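Side-chain contacts in L-lactate dehydrogenase (Trichomonas vaginalis, PDB 4UUL), which probably catalyses the NAD-dependent interconversion of 2-hydroxy acids and 2-oxo acids, as in lactate and malate dehydrogenases: residues P93-V96 and R97-I101; L320-E323 and K324-A327. The protein carries 1 engineered substitution. All coordinates share one frame; numbering follows the deposited sequence.

Interaction 1 (93-96 with 97-101) is a surface contact at the start of helix 97-118, in the NAD-binding part of the chain; interaction 2 (320-323 with 324-327) is a partly buried stretch in the middle of helix 307-337. The first uses a carboxylate to hold one backbone N-H at a helix start. In the second, backbone bonds run uninterrupted, and the side chains divide between solvent (His-322, Glu-325) and neighbouring helices (Glu-323, Ala-327). The two helices meet: Arg-97 NH2 forms a salt bridge of 2.9 Å with Glu-323 OE2. Beside it, Ile-101 CD1 packs at 3.6 Å on Glu-323 CG, so a salt bridge with a buried glutamate lies next to hydrocarbon.

Interaction 1: P93-V96 and R97-I101; sequences PGQV and RADLI
Asp-99 reaches back to Val-96 and closes the first turn of helix 97-118 on its loop side. Its OD2 accepts the Val-96 N-H at 3.1 Å through the anti lone pair, and the bond is nearly straight, at 173°. Val-96 is the N-cap residue and Asp-99 sits three places later, so this is the side-chain half of a capping box; valine has no polar side chain with which to return the bond. With CG beside its own backbone N (chi1 -58°), Asp-99 turns its carboxylate toward the loop.

The tightest part lies around the Val-96 carbonyl. Leu-100 N donates to Val-96 O at 3.1 Å in the carbonyl plane, the first regular helical bond, while Asp-99 N adds a weak one. Val-96 CG2 comes to 3.3 Å from Asp-99 OD2. Gln-95 passes across Asp-99: its CB, CG and CD each lie 3.7 Å from Asp-99 CB, with the amide plane only 21° from the carboxylate. The long glutamine suits this place because its methylenes cover the aspartate stem while OE1 is bonded to Lys-92 N. The engineered Arg-91 donates from NH1 to Gln-95 O and touches Leu-100.

The outer side is looser: Val-96 is exposed, its CG2 4.4 Å from Ala-98 CB. Arg-97 leads away from the loop to Glu-323, near His-186, the probable proton acceptor. In lactate and malate dehydrogenases the corresponding loop closes over the substrate. A carboxylate at a helix's amino end faces its positive dipole, which would probably stabilise anionic Asp-99 and fix where loop becomes helix.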
loop_
_atom_site.group_PDB
_atom_site.type_symbol
_atom_site.label_atom_id
_atom_site.label_comp_id
_atom_site.label_asym_id
_atom_site.label_seq_id
_atom_site.Cartn_x
_atom_site.Cartn_y
_atom_site.Cartn_z
ATOM N N PRO B 93 27.452 13.409 1.219
ATOM C CA PRO B 93 28.553 13.098 2.121
ATOM C C PRO B 93 29.327 14.354 2.463
ATOM O O PRO B 93 29.697 15.190 1.593
ATOM C CB PRO B 93 29.431 12.103 1.302
ATOM C CG PRO B 93 28.453 11.472 0.359
ATOM C CD PRO B 93 27.522 12.575 -0.003
ATOM N N GLY B 94 29.571 14.468 3.746
ATOM C CA GLY B 94 30.335 15.601 4.242
ATOM C C GLY B 94 29.493 16.842 4.503
ATOM O O GLY B 94 29.994 17.755 5.131
ATOM N N GLN B 95 28.236 16.891 4.075
ATOM C CA GLN B 95 27.410 18.068 4.383
ATOM C C GLN B 95 26.858 17.988 5.789
ATOM O O GLN B 95 26.735 16.912 6.340
ATOM C CB GLN B 95 26.247 18.214 3.417
ATOM C CG GLN B 95 26.654 18.732 2.078
ATOM C CD GLN B 95 25.470 19.014 1.217
ATOM O OE1 GLN B 95 24.361 18.390 1.369
ATOM N NE2 GLN B 95 25.656 19.965 0.314
ATOM N N VAL B 96 26.580 19.134 6.398
ATOM C CA VAL B 96 25.923 19.127 7.713
ATOM C C VAL B 96 24.510 19.637 7.542
ATOM O O VAL B 96 24.085 19.945 6.413
ATOM C CB VAL B 96 26.709 19.978 8.759
ATOM C CG1 VAL B 96 28.034 19.340 9.092
ATOM C CG2 VAL B 96 26.917 21.384 8.295
ATOM N N ARG B 97 23.752 19.720 8.630
ATOM C CA ARG B 97 22.358 20.121 8.536
ATOM C C ARG B 97 22.167 21.452 7.853
ATOM O O ARG B 97 21.253 21.607 7.060
ATOM C CB ARG B 97 21.677 20.135 9.875
ATOM C CG ARG B 97 20.180 20.407 9.700
ATOM C CD ARG B 97 19.433 19.811 10.781
ATOM N NE ARG B 97 18.017 20.069 10.703
ATOM C CZ ARG B 97 17.077 19.232 10.323
ATOM N NH1 ARG B 97 17.375 18.010 9.840
ATOM N NH2 ARG B 97 15.821 19.634 10.428
ATOM N N ALA B 98 23.045 22.416 8.114
ATOM C CA ALA B 98 22.919 23.706 7.467
ATOM C C ALA B 98 22.947 23.564 5.947
ATOM O O ALA B 98 22.220 24.247 5.256
ATOM C CB ALA B 98 24.022 24.641 7.979
ATOM N N ASP B 99 23.806 22.693 5.431
ATOM C CA ASP B 99 23.917 22.521 3.977
ATOM C C ASP B 99 22.696 21.752 3.405
ATOM O O ASP B 99 22.271 22.050 2.296
ATOM C CB ASP B 99 25.202 21.793 3.635
ATOM C CG ASP B 99 26.413 22.509 4.139
ATOM O OD1 ASP B 99 26.687 23.649 3.646
ATOM O OD2 ASP B 99 27.082 21.922 5.040
ATOM N N LEU B 100 22.128 20.859 4.201
ATOM C CA LEU B 100 20.910 20.177 3.813
ATOM C C LEU B 100 19.765 21.195 3.679
ATOM O O LEU B 100 18.977 21.154 2.717
ATOM C CB LEU B 100 20.536 19.146 4.863
ATOM C CG LEU B 100 19.201 18.412 4.584
ATOM C CD1 LEU B 100 19.325 17.478 3.363
ATOM C CD2 LEU B 100 18.799 17.659 5.799
ATOM N N ILE B 101 19.648 22.099 4.649
ATOM C CA ILE B 101 18.644 23.136 4.590
ATOM C C ILE B 101 18.898 23.994 3.366
ATOM O O ILE B 101 17.963 24.308 2.628
ATOM C CB ILE B 101 18.659 23.969 5.868
ATOM C CG1 ILE B 101 18.206 23.143 7.068
ATOM C CG2 ILE B 101 17.854 25.218 5.697
ATOM C CD1 ILE B 101 18.704 23.722 8.381
#

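Interaction 2: L320-E323 and K324-A327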
loop_
_atom_site.group_PDB
_atom_site.type_symbol
_atom_site.label_atom_id
_atom_site.label_comp_id
_atom_site.label_asym_id
_atom_site.label_seq_id
_atom_site.Cartn_x
_atom_site.Cartn_y
_atom_site.Cartn_z
ATOM N N LEU B 320 13.787 26.396 14.802
ATOM C CA LEU B 320 13.084 26.664 13.540
ATOM C C LEU B 320 13.395 28.023 12.982
ATOM O O LEU B 320 13.574 28.150 11.772
ATOM C CB LEU B 320 11.598 26.482 13.736
ATOM C CG LEU B 320 11.146 25.028 13.772
ATOM C CD1 LEU B 320 9.813 24.920 14.504
ATOM C CD2 LEU B 320 11.061 24.478 12.383
ATOM N N PHE B 321 13.476 29.045 13.829
ATOM C CA PHE B 321 13.791 30.362 13.310
ATOM C C PHE B 321 15.212 30.361 12.734
ATOM O O PHE B 321 15.507 31.034 11.739
ATOM C CB PHE B 321 13.590 31.459 14.390
ATOM C CG PHE B 321 12.153 31.894 14.467
ATOM C CD1 PHE B 321 11.637 32.838 13.584
ATOM C CD2 PHE B 321 11.291 31.288 15.366
ATOM C CE1 PHE B 321 10.303 33.215 13.594
ATOM C CE2 PHE B 321 9.936 31.610 15.370
ATOM C CZ PHE B 321 9.454 32.588 14.514
ATOM N N HIS B 322 16.114 29.655 13.383
ATOM C CA HIS B 322 17.484 29.530 12.875
ATOM C C HIS B 322 17.531 28.809 11.519
ATOM O O HIS B 322 18.232 29.250 10.611
ATOM C CB HIS B 322 18.337 28.825 13.899
ATOM C CG HIS B 322 19.753 28.760 13.501
ATOM N ND1 HIS B 322 20.477 29.882 13.166
ATOM C CD2 HIS B 322 20.581 27.710 13.324
ATOM C CE1 HIS B 322 21.687 29.525 12.798
ATOM N NE2 HIS B 322 21.787 28.216 12.908
ATOM N N GLU B 323 16.805 27.718 11.368
ATOM C CA GLU B 323 16.799 27.032 10.093
ATOM C C GLU B 323 16.272 27.935 8.971
ATOM O O GLU B 323 16.767 27.943 7.843
ATOM C CB GLU B 323 15.969 25.757 10.093
ATOM C CG GLU B 323 16.480 24.653 11.003
ATOM C CD GLU B 323 15.840 23.308 10.684
ATOM O OE1 GLU B 323 14.962 23.222 9.782
ATOM O OE2 GLU B 323 16.222 22.320 11.302
ATOM N N LYS B 324 15.229 28.692 9.299
ATOM C CA LYS B 324 14.659 29.636 8.359
ATOM C C LYS B 324 15.717 30.646 7.922
ATOM O O LYS B 324 15.826 30.961 6.749
ATOM C CB LYS B 324 13.434 30.328 8.989
ATOM C CG LYS B 324 12.797 31.362 8.101
ATOM C CD LYS B 324 11.633 32.032 8.788
ATOM C CE LYS B 324 10.999 33.117 7.981
ATOM N NZ LYS B 324 9.951 33.858 8.743
ATOM N N GLU B 325 16.431 31.205 8.892
ATOM C CA GLU B 325 17.494 32.123 8.587
ATOM C C GLU B 325 18.552 31.506 7.657
ATOM O O GLU B 325 19.041 32.144 6.730
ATOM C CB GLU B 325 18.146 32.580 9.895
ATOM C CG GLU B 325 19.297 33.591 9.744
ATOM C CD GLU B 325 19.909 33.871 11.132
ATOM O OE1 GLU B 325 19.136 34.084 12.097
ATOM O OE2 GLU B 325 21.136 33.793 11.263
ATOM N N ILE B 326 18.921 30.258 7.913
ATOM C CA ILE B 326 19.918 29.604 7.071
ATOM C C ILE B 326 19.409 29.513 5.633
ATOM O O ILE B 326 20.119 29.797 4.682
ATOM C CB ILE B 326 20.237 28.161 7.602
ATOM C CG1 ILE B 326 20.995 28.231 8.935
ATOM C CG2 ILE B 326 21.015 27.350 6.541
ATOM C CD1 ILE B 326 21.094 26.907 9.639
ATOM N N ALA B 327 18.156 29.085 5.468
ATOM C CA ALA B 327 17.558 28.884 4.154
ATOM C C ALA B 327 17.471 30.211 3.425
ATOM O O ALA B 327 17.892 30.308 2.272
ATOM C CB ALA B 327 16.158 28.268 4.291
#
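Ile-326 lies over one face of the His-322 imidazole, one turn further along the helix. This CH-pi contact places Ile-326 CG1 4.2 Å from the centroid of the His-322 ring and 20° off its normal, displaced toward the rim, while Ile-326 CD1 approaches His-322 NE2 at 3.6 Å. The ring gets there because CG of His-322 is anti to the backbone N (chi1 -175°), which swings the imidazole along the helix toward the isoleucine. A branched aliphatic chain suits the spot, since its CG2 arm can pack on helix 97-118 while the other arm meets the ring.

The backbone bonds are those of a regular alpha helix, each joining residues four apart: Lys-324 N to Leu-320 O and Ala-327 N to Glu-323 O, for example, both 3.0 Å. They belong to the long C-terminal helix 307-337, which lies against helices 97-118 and 132-141 of the NAD-binding Rossmann fold. Ala-327, small enough for close approach, touches both.

Charged groups divide by face. Glu-325 OE2 stands near the plane of the His-322 ring at its edge, 4.4 Å from ND1, on the exposed side. Buried Glu-323 has OE1 bonded to Thr-134 and OE2 paired with Arg-97. Lys-324, extended through all four torsions, carries its NZ to Gly-282 O, with a long, weak ion pair to Glu-137.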